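Local coordinates for protein glycerol Dehydrogenase (Unidentified, PDB 5XN8) that probably catalyses the NAD-dependent oxidation of glycerol to dihydroxyacetone, as a zinc-bound member of the iron-containing alcohol dehydrogenase family, at residues D16-F21 / V151-I156; F21-K26 / H53-S58; N27-F32 / K108-V113; S31-A36 / H60-N65; L283-S288 / E346-A351. All coordinates share one frame; numbering follows the deposited sequence.

Interaction 1: D16-F21 / V151-I156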
# COMPACT_ATOMS: atom_id res chain seq x y z
N ASP A 16 5.44 -42.31 -12.09
CA ASP A 16 6.24 -43.50 -12.45
C ASP A 16 7.71 -43.43 -12.01
O ASP A 16 8.56 -44.08 -12.61
CB ASP A 16 6.13 -43.78 -13.95
CG ASP A 16 4.69 -43.89 -14.43
OD1 ASP A 16 3.92 -44.71 -13.88
OD2 ASP A 16 4.32 -43.13 -15.35
N ALA A 17 8.01 -42.69 -10.95
CA ALA A 17 9.38 -42.57 -10.45
C ALA A 17 9.95 -43.89 -9.93
O ALA A 17 11.17 -44.09 -9.98
CB ALA A 17 9.47 -41.50 -9.37
N SER A 18 9.10 -44.79 -9.47
CA SER A 18 9.54 -46.09 -8.95
C SER A 18 10.04 -47.05 -10.05
O SER A 18 10.74 -48.02 -9.76
CB SER A 18 8.43 -46.75 -8.13
OG SER A 18 7.19 -46.79 -8.82
N THR A 19 9.65 -46.77 -11.30
CA THR A 19 10.12 -47.50 -12.48
C THR A 19 11.15 -46.73 -13.33
O THR A 19 11.68 -47.28 -14.30
CB THR A 19 8.93 -47.87 -13.39
OG1 THR A 19 8.13 -46.70 -13.62
CG2 THR A 19 8.09 -48.98 -12.75
N LEU A 20 11.44 -45.48 -12.97
CA LEU A 20 12.40 -44.63 -13.70
C LEU A 20 13.70 -44.33 -12.95
O LEU A 20 14.61 -43.73 -13.53
CB LEU A 20 11.72 -43.30 -14.07
CG LEU A 20 10.60 -43.36 -15.12
CD1 LEU A 20 9.92 -41.99 -15.21
CD2 LEU A 20 11.14 -43.79 -16.48
N PHE A 21 13.81 -44.73 -11.69
CA PHE A 21 14.96 -44.38 -10.84
C PHE A 21 16.18 -45.28 -11.07
O PHE A 21 17.25 -45.00 -10.52
CB PHE A 21 14.55 -44.36 -9.36
CG PHE A 21 14.61 -45.70 -8.67
CD1 PHE A 21 13.58 -46.64 -8.80
CD2 PHE A 21 15.68 -46.02 -7.85
CE1 PHE A 21 13.64 -47.86 -8.15
CE2 PHE A 21 15.76 -47.25 -7.20
CZ PHE A 21 14.73 -48.17 -7.35
N VAL A 151 12.95 -41.59 -3.54
CA VAL A 151 12.17 -41.71 -4.76
C VAL A 151 10.68 -41.65 -4.44
O VAL A 151 10.15 -42.53 -3.75
CB VAL A 151 12.51 -43.01 -5.51
CG1 VAL A 151 11.90 -43.00 -6.91
CG2 VAL A 151 14.02 -43.20 -5.59
N MET A 152 10.01 -40.63 -4.96
CA MET A 152 8.61 -40.36 -4.66
C MET A 152 7.79 -40.55 -5.93
O MET A 152 7.79 -39.69 -6.81
CB MET A 152 8.47 -38.92 -4.14
CG MET A 152 9.40 -38.57 -2.98
SD MET A 152 9.04 -39.49 -1.47
CE MET A 152 7.50 -38.74 -0.96
N ASP A 153 7.12 -41.69 -6.03
CA ASP A 153 6.23 -41.95 -7.15
C ASP A 153 4.87 -41.40 -6.79
O ASP A 153 4.13 -42.00 -5.99
CB ASP A 153 6.14 -43.46 -7.48
CG ASP A 153 5.43 -43.72 -8.81
OD1 ASP A 153 4.53 -42.95 -9.19
OD2 ASP A 153 5.79 -44.70 -9.49
N THR A 154 4.54 -40.26 -7.38
CA THR A 154 3.33 -39.51 -7.02
C THR A 154 2.05 -40.14 -7.58
O THR A 154 0.97 -39.79 -7.13
CB THR A 154 3.44 -38.06 -7.52
OG1 THR A 154 3.60 -38.06 -8.94
CG2 THR A 154 4.64 -37.36 -6.87
N ALA A 155 2.16 -41.04 -8.55
CA ALA A 155 1.02 -41.84 -9.03
C ALA A 155 0.59 -42.87 -7.98
O ALA A 155 -0.60 -43.13 -7.80
CB ALA A 155 1.35 -42.52 -10.35
N ILE A 156 1.57 -43.44 -7.29
CA ILE A 156 1.32 -44.39 -6.19
C ILE A 156 0.86 -43.65 -4.93
O ILE A 156 -0.09 -44.07 -4.28
CB ILE A 156 2.57 -45.24 -5.88
CG1 ILE A 156 2.95 -46.09 -7.10
CG2 ILE A 156 2.35 -46.14 -4.66
CD1 ILE A 156 4.31 -46.74 -7.02
O HOH W 1 3.34 -45.32 -10.66
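V151 CG1 packs on A17 and on F21 CB, while its CG2 meets the F21 ring obliquely; the F21 and V151 side chains cross at about a right angle. V151 CG1, anti to the backbone N (chi1 -169°), lies 3.3 Å from A17 O. M152 turns its side chain away toward helix 228-247 and offers its backbone instead, M152 O lying 3.6 Å from A17 CB. D153 ends strand 149-153 and is the N-cap of helix 154-158, its OD1 accepting from A155 N. The same carboxylate grips the first turn of 17-20: D153 OD1 takes a weak bond from D16 N, and D153 OD2 accepts from S18 OG at 2.6 Å on its anti lone pair, together with a longer, weak bond from S18 N. A strand of the parallel sheet of the N-terminal nucleotide-binding domain thus passes into its helix while one buried aspartate ties both to the short helix beside them. A water donates to D153 OD2 over 2.8 Å and, weakly, to D16 OD1, so it sits between two acids that probably repel each other. T154 sends its hydroxyl to E231, outside the contact. I156 CD1 lies 3.4 Å from S18 OG, an apolar neighbour of that hydroxyl.

Interaction 2: F21-K26 / H53-S58; sequences FGAYAK and HSHDIS
H55 lays one face of its imidazole on the backbone of G22 and A23. G22 CA makes a CH-pi contact, 4.0 Å from the centroid of the H55 ring and 29° off the ring normal, and the peptide that follows lies flat enough to put both G22 C and A23 N over the centre of the ring. The approach is close: H55 ND1 is 3.6 Å from G22 CA. Apolar packing comes from I57, whose CD1 reaches the K26 backbone, 3.7 Å from K26 N, and stands 4.4 Å from A25 CB. The polar part is slight. K26 leaves the backbone extended, then bends sharply at chi3 (14°), and its NZ makes a weak hydrogen bond of 3.4 Å to H55 O. K26 NZ also lies in the plane of the imidazole, at its edge, 3.6 Å from H55 CB. The ring is held from its own side by H55 ND1, hydrogen-bonded to G51 O in the last turn of helix 38-54. The contact therefore packs helix 22-25 on the loop that leads from helix 38-54 into the edge strand 58-63, and L52 of helix 38-54 touches both F21 and I57.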
# COMPACT_ATOMS: atom_id res chain seq x y z
N PHE A 21 13.81 -44.73 -11.69
CA PHE A 21 14.96 -44.38 -10.84
C PHE A 21 16.18 -45.28 -11.07
O PHE A 21 17.25 -45.00 -10.52
CB PHE A 21 14.55 -44.36 -9.36
CG PHE A 21 14.61 -45.70 -8.67
CD1 PHE A 21 13.58 -46.64 -8.80
CD2 PHE A 21 15.68 -46.02 -7.85
CE1 PHE A 21 13.64 -47.86 -8.15
CE2 PHE A 21 15.76 -47.25 -7.20
CZ PHE A 21 14.73 -48.17 -7.35
N GLY A 22 16.03 -46.33 -11.87
CA GLY A 22 17.11 -47.28 -12.14
C GLY A 22 18.35 -46.67 -12.77
O GLY A 22 19.47 -47.12 -12.50
N ALA A 23 18.16 -45.66 -13.62
CA ALA A 23 19.26 -44.95 -14.26
C ALA A 23 20.26 -44.40 -13.24
O ALA A 23 21.47 -44.58 -13.38
CB ALA A 23 18.73 -43.81 -15.13
N TYR A 24 19.73 -43.77 -12.20
CA TYR A 24 20.56 -43.18 -11.15
C TYR A 24 21.06 -44.24 -10.16
O TYR A 24 22.18 -44.13 -9.65
CB TYR A 24 19.80 -42.08 -10.41
CG TYR A 24 19.28 -40.96 -11.30
CD1 TYR A 24 18.04 -41.07 -11.92
CD2 TYR A 24 20.00 -39.78 -11.49
CE1 TYR A 24 17.53 -40.05 -12.71
CE2 TYR A 24 19.52 -38.75 -12.28
CZ TYR A 24 18.28 -38.89 -12.90
OH TYR A 24 17.77 -37.87 -13.68
N ALA A 25 20.22 -45.24 -9.88
CA ALA A 25 20.57 -46.32 -8.96
C ALA A 25 21.72 -47.18 -9.46
O ALA A 25 22.58 -47.58 -8.68
CB ALA A 25 19.34 -47.19 -8.69
N LYS A 26 21.73 -47.45 -10.77
CA LYS A 26 22.83 -48.18 -11.43
C LYS A 26 24.23 -47.69 -11.05
O LYS A 26 25.15 -48.50 -10.89
CB LYS A 26 22.63 -48.11 -12.95
CG LYS A 26 23.71 -48.82 -13.78
CD LYS A 26 23.37 -48.99 -15.26
CE LYS A 26 22.19 -48.16 -15.79
NZ LYS A 26 21.69 -48.73 -17.07
N HIS A 53 15.71 -54.35 -13.13
CA HIS A 53 16.18 -55.37 -14.08
C HIS A 53 16.43 -54.78 -15.47
O HIS A 53 17.43 -55.11 -16.11
CB HIS A 53 15.21 -56.56 -14.17
CG HIS A 53 15.29 -57.52 -13.02
ND1 HIS A 53 16.49 -58.04 -12.56
CD2 HIS A 53 14.32 -58.09 -12.27
CE1 HIS A 53 16.25 -58.87 -11.56
NE2 HIS A 53 14.94 -58.91 -11.36
N SER A 54 15.54 -53.89 -15.93
CA SER A 54 15.67 -53.28 -17.26
C SER A 54 16.91 -52.38 -17.41
O SER A 54 17.38 -52.17 -18.54
CB SER A 54 14.40 -52.51 -17.65
OG SER A 54 14.26 -51.32 -16.90
N HIS A 55 17.44 -51.85 -16.30
CA HIS A 55 18.75 -51.18 -16.31
C HIS A 55 19.92 -52.11 -15.89
O HIS A 55 20.97 -51.62 -15.48
CB HIS A 55 18.75 -49.92 -15.42
CG HIS A 55 17.75 -48.88 -15.82
ND1 HIS A 55 16.48 -48.86 -15.30
CD2 HIS A 55 17.84 -47.82 -16.65
CE1 HIS A 55 15.82 -47.83 -15.81
NE2 HIS A 55 16.62 -47.18 -16.63
N ASP A 56 19.74 -53.42 -16.02
CA ASP A 56 20.79 -54.41 -15.73
C ASP A 56 21.34 -54.30 -14.29
O ASP A 56 22.51 -54.02 -14.07
CB ASP A 56 21.92 -54.31 -16.77
CG ASP A 56 22.78 -55.56 -16.84
OD1 ASP A 56 22.24 -56.66 -17.04
OD2 ASP A 56 24.02 -55.43 -16.67
N ILE A 57 20.44 -54.50 -13.33
CA ILE A 57 20.79 -54.50 -11.91
C ILE A 57 20.24 -55.80 -11.32
O ILE A 57 19.06 -56.10 -11.47
CB ILE A 57 20.19 -53.27 -11.18
CG1 ILE A 57 20.57 -51.97 -11.91
CG2 ILE A 57 20.65 -53.21 -9.72
CD1 ILE A 57 20.12 -50.71 -11.21
N SER A 58 21.11 -56.55 -10.66
CA SER A 58 20.74 -57.83 -10.02
C SER A 58 20.00 -57.54 -8.71
O SER A 58 20.38 -56.63 -7.98
CB SER A 58 22.00 -58.67 -9.75
OG SER A 58 21.68 -59.87 -9.07

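Interaction 3: N27-F32 / K108-V113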
# COMPACT_ATOMS: atom_id res chain seq x y z
N ASN A 27 24.40 -46.37 -10.91
CA ASN A 27 25.68 -45.76 -10.51
C ASN A 27 26.02 -45.92 -9.03
O ASN A 27 27.18 -45.72 -8.65
CB ASN A 27 25.71 -44.27 -10.88
CG ASN A 27 25.59 -44.02 -12.38
OD1 ASN A 27 24.67 -43.35 -12.83
ND2 ASN A 27 26.51 -44.57 -13.14
N LEU A 28 25.04 -46.25 -8.19
CA LEU A 28 25.28 -46.48 -6.75
C LEU A 28 25.79 -47.89 -6.46
O LEU A 28 26.68 -48.07 -5.63
CB LEU A 28 24.02 -46.22 -5.91
CG LEU A 28 23.59 -44.77 -5.67
CD1 LEU A 28 22.28 -44.76 -4.90
CD2 LEU A 28 24.66 -43.98 -4.93
N ALA A 29 25.22 -48.88 -7.14
CA ALA A 29 25.61 -50.27 -6.96
C ALA A 29 25.16 -51.13 -8.14
O ALA A 29 24.24 -50.76 -8.87
CB ALA A 29 25.03 -50.82 -5.67
N GLU A 30 25.82 -52.27 -8.30
CA GLU A 30 25.50 -53.25 -9.35
C GLU A 30 24.40 -54.23 -8.93
O GLU A 30 23.87 -54.96 -9.78
CB GLU A 30 26.76 -54.00 -9.79
CG GLU A 30 27.75 -53.10 -10.52
CD GLU A 30 29.20 -53.48 -10.31
OE1 GLU A 30 29.60 -53.89 -9.19
OE2 GLU A 30 29.96 -53.33 -11.29
N SER A 31 24.06 -54.26 -7.64
CA SER A 31 22.95 -55.09 -7.15
C SER A 31 22.31 -54.52 -5.89
O SER A 31 22.97 -53.83 -5.11
CB SER A 31 23.42 -56.54 -6.92
OG SER A 31 24.35 -56.61 -5.86
N PHE A 32 21.03 -54.84 -5.70
CA PHE A 32 20.24 -54.29 -4.61
C PHE A 32 19.41 -55.32 -3.85
O PHE A 32 18.81 -56.21 -4.45
CB PHE A 32 19.32 -53.18 -5.14
CG PHE A 32 20.00 -51.85 -5.26
CD1 PHE A 32 20.08 -51.00 -4.16
CD2 PHE A 32 20.60 -51.46 -6.45
CE1 PHE A 32 20.73 -49.77 -4.26
CE2 PHE A 32 21.25 -50.24 -6.55
CZ PHE A 32 21.32 -49.39 -5.46
N LYS A 108 27.52 -50.69 5.59
CA LYS A 108 28.22 -49.67 4.79
C LYS A 108 27.81 -49.77 3.31
O LYS A 108 28.66 -49.90 2.43
CB LYS A 108 29.74 -49.78 4.95
CG LYS A 108 30.21 -49.73 6.40
CD LYS A 108 31.73 -49.67 6.47
CE LYS A 108 32.22 -49.77 7.91
NZ LYS A 108 31.86 -51.08 8.53
N LEU A 109 26.50 -49.73 3.08
CA LEU A 109 25.93 -49.83 1.73
C LEU A 109 25.07 -48.60 1.41
O LEU A 109 24.51 -47.98 2.32
CB LEU A 109 25.07 -51.10 1.60
CG LEU A 109 25.73 -52.45 1.90
CD1 LEU A 109 24.66 -53.53 1.98
CD2 LEU A 109 26.79 -52.84 0.88
N PRO A 110 24.95 -48.26 0.11
CA PRO A 110 24.04 -47.19 -0.30
C PRO A 110 22.57 -47.58 -0.09
O PRO A 110 22.22 -48.76 -0.18
CB PRO A 110 24.35 -47.01 -1.78
CG PRO A 110 24.86 -48.34 -2.22
CD PRO A 110 25.64 -48.85 -1.06
N VAL A 111 21.74 -46.57 0.18
CA VAL A 111 20.35 -46.75 0.56
C VAL A 111 19.45 -45.99 -0.41
O VAL A 111 19.72 -44.84 -0.73
CB VAL A 111 20.10 -46.21 1.98
CG1 VAL A 111 18.62 -46.32 2.36
CG2 VAL A 111 20.97 -46.94 3.00
N VAL A 112 18.40 -46.66 -0.87
CA VAL A 112 17.33 -46.03 -1.62
C VAL A 112 16.05 -46.21 -0.81
O VAL A 112 15.75 -47.32 -0.37
CB VAL A 112 17.13 -46.71 -3.00
CG1 VAL A 112 16.02 -46.02 -3.79
CG2 VAL A 112 18.44 -46.71 -3.78
N VAL A 113 15.31 -45.13 -0.60
CA VAL A 113 14.01 -45.19 0.08
C VAL A 113 12.92 -44.77 -0.89
O VAL A 113 13.05 -43.76 -1.58
CB VAL A 113 13.97 -44.36 1.39
CG1 VAL A 113 14.80 -45.03 2.48
CG2 VAL A 113 14.43 -42.92 1.19
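P110 sets its ring against the turn at L28 and A29, just before strand 31-36. L28 CB and P110 CB are 4.2 Å apart. L28 O approaches P110 CG to 3.9 Å, and A29 CB meets the same CG, so the proline is touched by both the backbone and the side chains of the turn. Deeper in, V112 takes over. V112 CG2, anti to the carbonyl carbon, is directed at the F32 ring and comes within 3.9 Å of F32 CE1; the two side chains cross at about a right angle, and the methyl meets the ring obliquely. F32 CG is anti to the carbonyl carbon (chi1 -83°); the far ring atom CE1 is the one that meets V112. L28 CD1 reaches the same methyl, V112 CG2, more loosely, at 4.5 Å, which joins the outer and inner halves of the contact. All of this is van der Waals packing. V89 of the intervening strand 87-92 touches both F32 and V112, and M149 of strand 149-153 touches L28 and V112. Since strand 87-92 runs between 31-36 and 111-115, the side chains meet over one face of the sheet rather than across adjacent strands. Such a layer of apolar residues, near the N-terminal ends of parallel strands, belongs to the Rossmann-like dinucleotide-binding domain of this dehydrogenase family.

Interaction 4: S31-A36 / H60-N65; sequences SFFVIA and HAERFN
V34 bonds through both its N-H and its C=O to the strand that carries H60 and E62, the parallel pairing of a beta-alpha-beta unit in which helix 38-54 connects strand 31-36 to edge strand 58-63. The tight part is this backbone ladder and the side chains beside it. V34 N donates to H60 O at 3.1 Å, E62 N reaches V34 O at 2.9 Å almost straight down the carbonyl, and F64 N meets A36 O from well above the carbonyl plane. A weaker bond from H60 N to F32 O opens the ladder, and the CA of A61 adds a CA-H...O contact to V34 O. On the face bearing V34 and A61, helix 38-54 covers both residues through L49. On the other face F33, with CG anti to the backbone N (chi1 -180°), packs beside H60 and E62 under helix 70-83. F33 CE1 is 3.9 Å from H60 CD2 at the edge of the imidazole, and F33 CZ is 4.0 Å from E62 CB. F64, near the probable NAD-binding residues K95 and D37, lies at the C-terminal end of the strands. The loose, solvent side holds exposed R63 and partly exposed H60 and E62. R63 points CB away from the pairing, and its NE forms a salt bridge with D38 OD2; H60 stacks on H83. H60 NE2 donates to E62 OE1 at 2.9 Å, entering on the anti side and 27° out of the carboxylate plane.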
# COMPACT_ATOMS: atom_id res chain seq x y z
N SER A 31 24.06 -54.26 -7.64
CA SER A 31 22.95 -55.09 -7.15
C SER A 31 22.31 -54.52 -5.89
O SER A 31 22.97 -53.83 -5.11
CB SER A 31 23.42 -56.54 -6.92
OG SER A 31 24.35 -56.61 -5.86
N PHE A 32 21.03 -54.84 -5.70
CA PHE A 32 20.24 -54.29 -4.61
C PHE A 32 19.41 -55.32 -3.85
O PHE A 32 18.81 -56.21 -4.45
CB PHE A 32 19.32 -53.18 -5.14
CG PHE A 32 20.00 -51.85 -5.26
CD1 PHE A 32 20.08 -51.00 -4.16
CD2 PHE A 32 20.60 -51.46 -6.45
CE1 PHE A 32 20.73 -49.77 -4.26
CE2 PHE A 32 21.25 -50.24 -6.55
CZ PHE A 32 21.32 -49.39 -5.46
N PHE A 33 19.39 -55.17 -2.53
CA PHE A 33 18.57 -55.96 -1.63
C PHE A 33 17.29 -55.16 -1.35
O PHE A 33 17.33 -54.14 -0.67
CB PHE A 33 19.36 -56.20 -0.35
CG PHE A 33 18.64 -57.00 0.69
CD1 PHE A 33 18.59 -58.39 0.59
CD2 PHE A 33 18.06 -56.39 1.79
CE1 PHE A 33 17.95 -59.14 1.56
CE2 PHE A 33 17.42 -57.13 2.76
CZ PHE A 33 17.36 -58.51 2.65
N VAL A 34 16.17 -55.61 -1.90
CA VAL A 34 14.90 -54.88 -1.86
C VAL A 34 13.99 -55.43 -0.76
O VAL A 34 13.76 -56.62 -0.72
CB VAL A 34 14.17 -54.98 -3.22
CG1 VAL A 34 13.02 -53.99 -3.31
CG2 VAL A 34 15.14 -54.79 -4.38
N ILE A 35 13.48 -54.56 0.12
CA ILE A 35 12.54 -54.99 1.18
C ILE A 35 11.20 -54.25 1.17
O ILE A 35 11.14 -53.05 0.88
CB ILE A 35 13.16 -54.93 2.60
CG1 ILE A 35 13.40 -53.49 3.06
CG2 ILE A 35 14.47 -55.72 2.64
CD1 ILE A 35 13.88 -53.39 4.50
N ALA A 36 10.15 -54.98 1.52
CA ALA A 36 8.79 -54.46 1.62
C ALA A 36 7.88 -55.48 2.34
O ALA A 36 8.16 -56.68 2.32
CB ALA A 36 8.24 -54.18 0.23
N HIS A 60 17.57 -59.22 -5.22
CA HIS A 60 16.85 -60.20 -4.41
C HIS A 60 15.84 -59.46 -3.52
O HIS A 60 16.22 -58.62 -2.71
CB HIS A 60 17.81 -61.07 -3.61
CG HIS A 60 17.14 -61.86 -2.53
ND1 HIS A 60 16.24 -62.86 -2.80
CD2 HIS A 60 17.20 -61.76 -1.18
CE1 HIS A 60 15.77 -63.36 -1.67
NE2 HIS A 60 16.34 -62.70 -0.67
N ALA A 61 14.56 -59.76 -3.73
CA ALA A 61 13.47 -59.21 -2.93
C ALA A 61 13.24 -60.08 -1.71
O ALA A 61 13.29 -61.31 -1.81
CB ALA A 61 12.20 -59.13 -3.76
N GLU A 62 12.99 -59.45 -0.56
CA GLU A 62 12.72 -60.19 0.68
C GLU A 62 11.61 -59.52 1.49
O GLU A 62 11.44 -58.31 1.45
CB GLU A 62 14.02 -60.31 1.50
CG GLU A 62 13.98 -61.30 2.65
CD GLU A 62 13.75 -62.74 2.21
OE1 GLU A 62 14.63 -63.32 1.54
OE2 GLU A 62 12.68 -63.30 2.56
N ARG A 63 10.86 -60.34 2.21
CA ARG A 63 9.69 -59.90 2.96
C ARG A 63 10.09 -59.23 4.27
O ARG A 63 11.00 -59.69 4.96
CB ARG A 63 8.78 -61.11 3.26
CG ARG A 63 7.44 -60.75 3.86
CD ARG A 63 6.57 -61.98 4.11
NE ARG A 63 6.01 -61.99 5.46
CZ ARG A 63 6.67 -62.34 6.56
NH1 ARG A 63 7.94 -62.75 6.51
NH2 ARG A 63 6.05 -62.31 7.73
N PHE A 64 9.39 -58.14 4.60
CA PHE A 64 9.60 -57.38 5.84
C PHE A 64 8.44 -57.68 6.80
O PHE A 64 7.28 -57.64 6.39
CB PHE A 64 9.70 -55.88 5.50
CG PHE A 64 9.63 -54.96 6.69
CD1 PHE A 64 10.59 -55.02 7.69
CD2 PHE A 64 8.60 -54.03 6.80
CE1 PHE A 64 10.52 -54.17 8.78
CE2 PHE A 64 8.53 -53.18 7.89
CZ PHE A 64 9.49 -53.25 8.89
N ASN A 65 8.76 -58.00 8.06
CA ASN A 65 7.74 -58.46 9.04
C ASN A 65 6.85 -57.37 9.63
O ASN A 65 5.88 -57.69 10.33
CB ASN A 65 8.41 -59.25 10.19
CG ASN A 65 8.88 -60.62 9.76
OD1 ASN A 65 8.17 -61.33 9.05
ND2 ASN A 65 10.07 -61.01 10.21

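Interaction 5: L283-S288 / E346-A351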
# COMPACT_ATOMS: atom_id res chain seq x y z
N LEU A 283 2.26 -22.10 19.25
CA LEU A 283 1.88 -20.72 18.93
C LEU A 283 1.41 -19.92 20.14
O LEU A 283 1.76 -18.76 20.31
CB LEU A 283 0.78 -20.69 17.86
CG LEU A 283 1.09 -21.23 16.47
CD1 LEU A 283 -0.15 -21.07 15.60
CD2 LEU A 283 2.29 -20.55 15.84
N VAL A 284 0.61 -20.56 20.98
CA VAL A 284 0.15 -19.99 22.25
C VAL A 284 1.32 -19.85 23.23
O VAL A 284 1.35 -18.91 24.02
CB VAL A 284 -0.96 -20.86 22.87
CG1 VAL A 284 -1.31 -20.40 24.29
CG2 VAL A 284 -2.21 -20.84 21.99
N LEU A 285 2.26 -20.79 23.15
CA LEU A 285 3.46 -20.81 23.99
C LEU A 285 4.41 -19.65 23.70
O LEU A 285 4.88 -18.98 24.62
CB LEU A 285 4.19 -22.14 23.80
CG LEU A 285 5.25 -22.56 24.81
CD1 LEU A 285 4.64 -22.69 26.19
CD2 LEU A 285 5.87 -23.86 24.36
N GLN A 286 4.70 -19.42 22.42
CA GLN A 286 5.54 -18.29 21.98
C GLN A 286 4.76 -16.99 21.75
O GLN A 286 5.33 -15.98 21.35
CB GLN A 286 6.37 -18.67 20.73
CG GLN A 286 5.61 -18.76 19.41
CD GLN A 286 6.35 -19.57 18.35
OE1 GLN A 286 7.14 -20.46 18.67
NE2 GLN A 286 6.09 -19.27 17.09
N ASN A 287 3.46 -17.01 22.03
CA ASN A 287 2.57 -15.85 21.89
C ASN A 287 2.61 -15.25 20.50
O ASN A 287 2.89 -14.07 20.32
CB ASN A 287 2.89 -14.80 22.96
CG ASN A 287 1.81 -13.76 23.07
OD1 ASN A 287 0.62 -14.09 23.05
ND2 ASN A 287 2.20 -12.49 23.17
N SER A 288 2.33 -16.09 19.51
CA SER A 288 2.20 -15.63 18.14
C SER A 288 0.94 -14.78 18.05
O SER A 288 0.02 -14.97 18.84
CB SER A 288 2.20 -16.81 17.18
OG SER A 288 0.95 -17.47 16.98
N GLU A 346 4.41 -26.10 33.85
CA GLU A 346 3.22 -25.25 34.06
C GLU A 346 2.84 -24.46 32.81
O GLU A 346 1.66 -24.33 32.49
CB GLU A 346 3.44 -24.27 35.23
CG GLU A 346 3.52 -24.91 36.62
CD GLU A 346 4.91 -25.38 37.04
OE1 GLU A 346 5.83 -25.49 36.18
OE2 GLU A 346 5.08 -25.67 38.24
N GLN A 347 3.83 -23.95 32.08
CA GLN A 347 3.56 -23.09 30.92
C GLN A 347 3.23 -23.90 29.65
O GLN A 347 2.58 -23.37 28.76
CB GLN A 347 4.68 -22.05 30.72
CG GLN A 347 5.64 -22.27 29.57
CD GLN A 347 6.73 -21.20 29.51
OE1 GLN A 347 7.16 -20.66 30.55
NE2 GLN A 347 7.21 -20.88 28.28
N VAL A 348 3.66 -25.16 29.58
CA VAL A 348 3.17 -26.09 28.53
C VAL A 348 1.72 -26.55 28.81
O VAL A 348 0.92 -26.64 27.89
CB VAL A 348 4.13 -27.31 28.33
CG1 VAL A 348 3.50 -28.44 27.51
CG2 VAL A 348 5.41 -26.85 27.66
N HIS A 349 1.41 -26.85 30.07
CA HIS A 349 0.03 -27.17 30.49
C HIS A 349 -0.89 -26.01 30.10
O HIS A 349 -1.91 -26.21 29.44
CB HIS A 349 0.02 -27.45 32.01
CG HIS A 349 -1.34 -27.58 32.63
ND1 HIS A 349 -2.04 -26.50 33.12
CD2 HIS A 349 -2.09 -28.68 32.92
CE1 HIS A 349 -3.18 -26.92 33.64
NE2 HIS A 349 -3.24 -28.24 33.53
N ALA A 350 -0.48 -24.80 30.47
CA ALA A 350 -1.18 -23.55 30.12
C ALA A 350 -1.45 -23.39 28.63
O ALA A 350 -2.57 -23.08 28.21
CB ALA A 350 -0.37 -22.36 30.61
N ALA A 351 -0.40 -23.60 27.83
CA ALA A 351 -0.51 -23.44 26.39
C ALA A 351 -1.48 -24.45 25.77
O ALA A 351 -2.31 -24.08 24.94
CB ALA A 351 0.87 -23.57 25.76
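L285 reaches across from the last turn of helix 271-285 to helix 345-363, a helix-helix packing contact in the all-helical, metal-binding part of this dehydrogenase. Its CG is anti to the backbone N (chi1 -164°), and L285 CD1 meets one turn of the opposite helix at three points. L285 CD1 is 3.4 Å from Q347 O and also touches Q347 CG. The third point is A351 CB, 3.9 Å from L285 CD1. L285 and Q347 cross at about a right angle, with the methyl against the aliphatic start of the glutamine. The Q347 chain runs on extended beyond CG past the leucine, and NE2 makes a weak hydrogen bond to A342 O. The other branch, L285 CD2, only grazes V348 CG2 at 4.5 Å. V284 faces the same helix one residue earlier: V284 CG1 lies over the backbone of A351, 3.8 Å from A351 CA, and V284 goes on to touch T354, A355 and L358 further along. The small side chain of A351 thus sits between the valine and the leucine. Beyond the helix end, N287 and S288 O bond to K216 of a neighbouring subunit, so the turn also faces the assembly. Between the helices, A351 CB is 4.1 Å from V284 CG1.

In the fold
From the N terminus, interaction 1 opens first and closes last among the N-terminal four: its loop, from 16-21 to 151-156, encloses interactions 2, 3 and 4. Interaction 2 starts where the first segment of interaction 1 ends, sharing F21, and closes at 53-58. Interactions 3 and 4 both begin around strand 31-36, sharing S31 and F32; interaction 4 closes early at 60-65, interaction 3 later at 108-113, and interaction 2 crosses both. A probable hydrogen bond from V151 to V113 joins interactions 1 and 3 in the parallel sheet, and F21 packs on V112. Interaction 5 follows in series, about 41 Å from interaction 1 between centres, tying helix 271-285 to helix 345-363 on the opposite side of the chain's centre.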